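Side-chain contacts in tryptophanyl-tRNA synthetase (Aeropyrum pernix, PDB 3A04), which catalyses the ATP-dependent attachment of L-tryptophan to its cognate tRNA, releasing AMP and diphosphate: residues Glu273-Lys278 with Ile340-Leu345; Gly86-Val91 with Glu346-Glu351. One frame throughout, in Å; residues are numbered along the deposited sequence.

Contact 1. Residues Glu273-Lys278 with Ile340-Leu345. With CD (cadmium ion), chain C.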
# COMPACT_ATOMS: atom_id res chain seq x y z
N GLU A 273 -40.01 -19.49 4.02
CA GLU A 273 -41.14 -18.57 3.78
C GLU A 273 -40.71 -17.26 3.18
O GLU A 273 -41.40 -16.67 2.34
CB GLU A 273 -41.97 -18.31 5.07
CG GLU A 273 -43.24 -17.47 4.75
CD GLU A 273 -44.31 -17.57 5.90
OE1 GLU A 273 -44.00 -18.26 6.91
OE2 GLU A 273 -45.42 -16.97 5.77
N VAL A 274 -39.60 -16.71 3.66
CA VAL A 274 -39.05 -15.44 3.12
C VAL A 274 -38.63 -15.59 1.65
O VAL A 274 -38.94 -14.75 0.82
CB VAL A 274 -37.79 -14.96 3.99
CG1 VAL A 274 -37.10 -13.70 3.36
CG2 VAL A 274 -38.21 -14.73 5.47
N ALA A 275 -37.90 -16.67 1.32
CA ALA A 275 -37.48 -16.83 -0.09
C ALA A 275 -38.65 -17.02 -1.01
O ALA A 275 -38.69 -16.51 -2.17
CB ALA A 275 -36.56 -18.02 -0.20
N ARG A 276 -39.63 -17.81 -0.52
CA ARG A 276 -40.78 -18.10 -1.39
C ARG A 276 -41.48 -16.82 -1.71
O ARG A 276 -41.84 -16.58 -2.84
CB ARG A 276 -41.75 -19.06 -0.72
CG ARG A 276 -42.91 -19.49 -1.60
CD ARG A 276 -43.58 -20.83 -1.07
NE ARG A 276 -44.63 -21.29 -2.03
CZ ARG A 276 -45.84 -20.71 -2.10
NH1 ARG A 276 -46.11 -19.66 -1.32
NH2 ARG A 276 -46.78 -21.19 -2.95
N ASN A 277 -41.67 -15.97 -0.73
CA ASN A 277 -42.37 -14.75 -1.04
C ASN A 277 -41.61 -13.84 -1.97
O ASN A 277 -42.19 -13.22 -2.85
CB ASN A 277 -42.66 -14.00 0.26
CG ASN A 277 -43.77 -14.66 1.08
OD1 ASN A 277 -44.55 -15.46 0.55
ND2 ASN A 277 -43.82 -14.36 2.37
N LYS A 278 -40.30 -13.73 -1.78
CA LYS A 278 -39.50 -12.97 -2.74
C LYS A 278 -39.64 -13.56 -4.12
O LYS A 278 -39.75 -12.82 -5.12
CB LYS A 278 -38.01 -12.99 -2.34
CG LYS A 278 -37.73 -12.28 -1.06
CD LYS A 278 -36.17 -12.23 -0.84
CE LYS A 278 -35.81 -11.30 0.32
NZ LYS A 278 -34.35 -11.57 0.67
N ILE A 340 -43.30 -24.09 -9.50
CA ILE A 340 -42.30 -25.06 -9.98
C ILE A 340 -40.83 -24.62 -9.60
O ILE A 340 -40.00 -25.39 -9.08
CB ILE A 340 -42.43 -25.24 -11.52
CG1 ILE A 340 -43.65 -26.15 -11.93
CG2 ILE A 340 -41.19 -25.99 -12.16
CD1 ILE A 340 -43.98 -25.96 -13.57
N ALA A 341 -40.55 -23.36 -9.85
CA ALA A 341 -39.21 -22.81 -9.52
C ALA A 341 -39.07 -22.83 -8.00
O ALA A 341 -38.02 -23.21 -7.50
CB ALA A 341 -39.14 -21.42 -10.03
N TRP A 342 -40.17 -22.52 -7.27
CA TRP A 342 -40.09 -22.51 -5.81
C TRP A 342 -39.71 -23.85 -5.26
O TRP A 342 -38.84 -23.95 -4.36
CB TRP A 342 -41.36 -21.92 -5.09
CG TRP A 342 -41.30 -22.34 -3.67
CD1 TRP A 342 -42.08 -23.31 -3.07
CD2 TRP A 342 -40.30 -21.95 -2.70
NE1 TRP A 342 -41.66 -23.51 -1.76
CE2 TRP A 342 -40.58 -22.69 -1.51
CE3 TRP A 342 -39.23 -21.03 -2.69
CZ2 TRP A 342 -39.82 -22.54 -0.32
CZ3 TRP A 342 -38.47 -20.87 -1.50
CH2 TRP A 342 -38.78 -21.62 -0.32
N GLU A 343 -40.31 -24.95 -5.80
CA GLU A 343 -39.95 -26.26 -5.28
C GLU A 343 -38.51 -26.64 -5.48
O GLU A 343 -37.88 -27.36 -4.65
CB GLU A 343 -40.89 -27.39 -5.84
CG GLU A 343 -42.36 -27.18 -5.39
CD GLU A 343 -42.62 -27.41 -3.88
OE1 GLU A 343 -41.77 -27.31 -3.04
OE2 GLU A 343 -43.73 -27.68 -3.47
N LYS A 344 -37.95 -26.17 -6.60
CA LYS A 344 -36.52 -26.42 -6.81
C LYS A 344 -35.70 -25.61 -5.75
O LYS A 344 -34.72 -26.11 -5.16
CB LYS A 344 -36.15 -25.88 -8.20
CG LYS A 344 -36.84 -26.49 -9.40
CD LYS A 344 -36.26 -27.83 -9.64
CE LYS A 344 -36.84 -28.43 -10.94
NZ LYS A 344 -36.64 -29.92 -10.90
N LEU A 345 -36.09 -24.37 -5.56
CA LEU A 345 -35.37 -23.47 -4.62
C LEU A 345 -35.49 -23.94 -3.13
O LEU A 345 -34.58 -23.92 -2.37
CB LEU A 345 -35.94 -22.05 -4.75
CG LEU A 345 -35.34 -20.95 -3.84
CD1 LEU A 345 -33.76 -20.88 -4.05
CD2 LEU A 345 -36.02 -19.57 -4.16
CD CD C . -42.81 -27.10 -1.08
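With chi1 at 164°, CG of Trp342 stands anti to its backbone N, and the indole is carried across to helix 272-280. Arg276 has the same kind of first torsion and then runs extended from CG to NE, which lays its aliphatic part over one face of that indole. CB of Arg276 lies 3.6 Å above the plane of the Trp342 ring, toward its rim, and CD of Arg276 sits nearly over the five-membered ring, 3.4 Å from its centroid and only 12° off the normal, a close CH-pi contact. Beyond that methylene the chain turns: the guanidinium stands almost perpendicular to the indole and presents an edge to it, with NE of Arg276 3.4 Å from Trp342 CD1. With CZ of Arg276 5.1 Å from the centroid of the five-membered ring of Trp342, any cation-pi attraction is at most weak, and the charged end turns elsewhere, its NH2 hydrogen-bonded to Gln339 OE1. At its benzo end the indole meets Ala275, whose CB lies at the ring edge, near its plane, 3.7 Å from Trp342 CZ3. CD2 of Leu345 lies 4.3 Å from CB of Ala275 and extends the apolar patch, while Leu279 and Phe280 add to the cover of the ring. NE1 of Trp342 makes a weak hydrogen bond to Glu346 OE1. That oxygen also binds the cadmium ion, which Glu343 grips with both carboxylate oxygens, OE1 at 2.2 Å and OE2 at 2.6 Å from the metal. The indole N-H is thus a second-shell partner of the site. The arrangement is that of a near-antiparallel helix pair (150° between segment directions), in which a tryptophan fills the interface and packs the short helix after the KMSKS region of this class I synthetase against the long helix 334-364.

Contact 2. Residues Gly86-Val91 with Glu346-Glu351. With CD (cadmium ion), chain C.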
# COMPACT_ATOMS: atom_id res chain seq x y z
N GLY A 86 -26.21 -13.83 -6.87
CA GLY A 86 -25.14 -13.18 -7.69
C GLY A 86 -23.79 -13.80 -7.27
O GLY A 86 -23.00 -14.22 -8.09
N HIS A 87 -23.55 -13.90 -5.97
CA HIS A 87 -22.31 -14.45 -5.48
C HIS A 87 -22.27 -15.92 -5.82
O HIS A 87 -21.20 -16.46 -6.21
CB HIS A 87 -22.15 -14.25 -3.95
CG HIS A 87 -22.24 -12.82 -3.48
ND1 HIS A 87 -23.23 -12.36 -2.63
CD2 HIS A 87 -21.47 -11.74 -3.76
CE1 HIS A 87 -23.04 -11.08 -2.37
NE2 HIS A 87 -21.93 -10.69 -2.99
N LYS A 88 -23.41 -16.63 -5.71
CA LYS A 88 -23.36 -18.04 -6.00
C LYS A 88 -22.88 -18.35 -7.42
O LYS A 88 -22.23 -19.40 -7.63
CB LYS A 88 -24.78 -18.71 -5.75
CG LYS A 88 -24.95 -20.13 -6.32
CD LYS A 88 -26.32 -20.75 -5.83
CE LYS A 88 -26.60 -22.16 -6.41
NZ LYS A 88 -26.44 -22.11 -7.85
N LEU A 89 -23.29 -17.51 -8.38
CA LEU A 89 -22.89 -17.75 -9.78
C LEU A 89 -21.37 -17.74 -9.88
O LEU A 89 -20.77 -18.55 -10.63
CB LEU A 89 -23.43 -16.61 -10.65
CG LEU A 89 -23.11 -16.63 -12.15
CD1 LEU A 89 -23.64 -17.90 -12.71
CD2 LEU A 89 -23.76 -15.43 -12.80
N THR A 90 -20.70 -16.82 -9.18
CA THR A 90 -19.24 -16.83 -9.22
C THR A 90 -18.68 -18.10 -8.58
O THR A 90 -17.81 -18.73 -9.18
CB THR A 90 -18.69 -15.64 -8.51
OG1 THR A 90 -19.03 -14.50 -9.26
CG2 THR A 90 -17.12 -15.70 -8.38
N VAL A 91 -19.18 -18.49 -7.39
CA VAL A 91 -18.64 -19.67 -6.69
C VAL A 91 -18.88 -20.93 -7.48
O VAL A 91 -18.08 -21.87 -7.47
CB VAL A 91 -19.26 -19.81 -5.24
CG1 VAL A 91 -18.77 -21.02 -4.52
CG2 VAL A 91 -18.83 -18.58 -4.45
N GLU A 346 -36.64 -24.47 -2.75
CA GLU A 346 -36.87 -24.89 -1.42
C GLU A 346 -36.01 -26.03 -1.10
O GLU A 346 -35.41 -26.09 -0.04
CB GLU A 346 -38.34 -25.38 -1.34
CG GLU A 346 -38.56 -26.48 -0.32
CD GLU A 346 -40.05 -26.94 -0.39
OE1 GLU A 346 -40.92 -26.08 -0.13
OE2 GLU A 346 -40.20 -28.13 -0.72
N ARG A 347 -35.89 -26.98 -2.00
CA ARG A 347 -34.97 -28.08 -1.78
C ARG A 347 -33.48 -27.62 -1.76
O ARG A 347 -32.64 -28.06 -0.93
CB ARG A 347 -35.12 -29.06 -2.91
CG ARG A 347 -34.50 -30.27 -2.50
CD ARG A 347 -35.20 -31.40 -3.05
NE ARG A 347 -36.35 -31.95 -2.34
CZ ARG A 347 -36.77 -33.18 -2.68
NH1 ARG A 347 -36.08 -33.83 -3.62
NH2 ARG A 347 -37.83 -33.78 -2.13
N PHE A 348 -33.12 -26.76 -2.70
CA PHE A 348 -31.74 -26.22 -2.69
C PHE A 348 -31.46 -25.49 -1.35
O PHE A 348 -30.47 -25.78 -0.67
CB PHE A 348 -31.51 -25.30 -3.88
CG PHE A 348 -30.20 -24.56 -3.75
CD1 PHE A 348 -28.99 -25.22 -4.04
CD2 PHE A 348 -30.16 -23.31 -3.20
CE1 PHE A 348 -27.72 -24.57 -3.80
CE2 PHE A 348 -28.85 -22.64 -2.99
CZ PHE A 348 -27.71 -23.31 -3.28
N LEU A 349 -32.32 -24.59 -0.94
CA LEU A 349 -32.06 -23.86 0.32
C LEU A 349 -31.96 -24.75 1.54
O LEU A 349 -31.17 -24.51 2.46
CB LEU A 349 -33.11 -22.80 0.58
CG LEU A 349 -33.07 -21.71 -0.48
CD1 LEU A 349 -34.16 -20.73 -0.18
CD2 LEU A 349 -31.66 -20.90 -0.39
N ALA A 350 -32.81 -25.78 1.59
CA ALA A 350 -32.83 -26.67 2.74
C ALA A 350 -31.58 -27.49 2.82
O ALA A 350 -31.05 -27.69 3.89
CB ALA A 350 -34.13 -27.64 2.68
N GLU A 351 -31.11 -28.02 1.73
CA GLU A 351 -29.88 -28.81 1.80
C GLU A 351 -28.69 -27.86 2.11
O GLU A 351 -27.81 -28.18 2.90
CB GLU A 351 -29.61 -29.53 0.48
CG GLU A 351 -30.73 -30.40 0.01
CD GLU A 351 -30.30 -31.24 -1.19
OE1 GLU A 351 -29.13 -31.71 -1.15
OE2 GLU A 351 -31.11 -31.41 -2.14
CD CD C . -42.81 -27.10 -1.08
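Lys88 and Phe348 reach toward each other from their two helices and slide past one another in opposite directions, so that the outer methylenes of the lysine come obliquely to the CZ end of the phenyl ring. CE of Lys88 makes the closest approach, 3.5 Å from Phe348 CZ and 3.7 Å from Phe348 CE1. The methylene before it follows, with Lys88 CD 3.9 Å from Phe348 CZ. The backbones stay far apart, the CA atoms of Lys88 and Phe348 being 12.2 Å from each other; the gap is bridged by two long side chains, each with CG anti to the backbone N. The lysine is extended as far as CE and bends only at the last torsion (chi4 -52°), which takes the ammonium off the line of the chain. NZ of Lys88 ends 5.3 Å from the centroid of the Phe348 ring, too far for more than a weak cation-pi attraction. Its stronger partners lie outside the two segments: Asp92 OD2, one turn further along the same helix, in a salt bridge, and His312 ND1, on helix 304-313, in a hydrogen bond. Leu139 of helix 121-139 touches both Lys88 and Phe348, and Leu268 also packs on the phenylalanine. Lys88 directly follows the HIGH region, whose last residues, Gly86 and His87, lie in the first turn of the same helix. Chemically, the lysine is divided in two: its methylenes give the aromatic ring an apolar surface, while its ammonium is held by a carboxylate and an imidazole. The link between the helices is consequently mainly one of van der Waals contact, with the stronger polar bonds of the lysine made outside it.

Both contacts use the long helix 334-364, on successive turns: 340-345 faces the short helix of contact 1, and 346-351 sends Phe348 toward the HIGH-region helix. Contact 1 is buried and the more extensive, with 208 Å² covered against 78 Å². Contact 2 is only partly buried, yet nearer the centre of the chain in space (about 13 Å against about 22 Å, contact centre to chain centre). In each, the aliphatic part of a basic residue packs on an aromatic ring; the basic group turns to Gln339 in contact 1, to Asp92 and His312 in contact 2. Leu349 CD1 packs 3.6 Å from Ala275 CB, joining the two, and each contact supplies one glutamate to the cadmium ion.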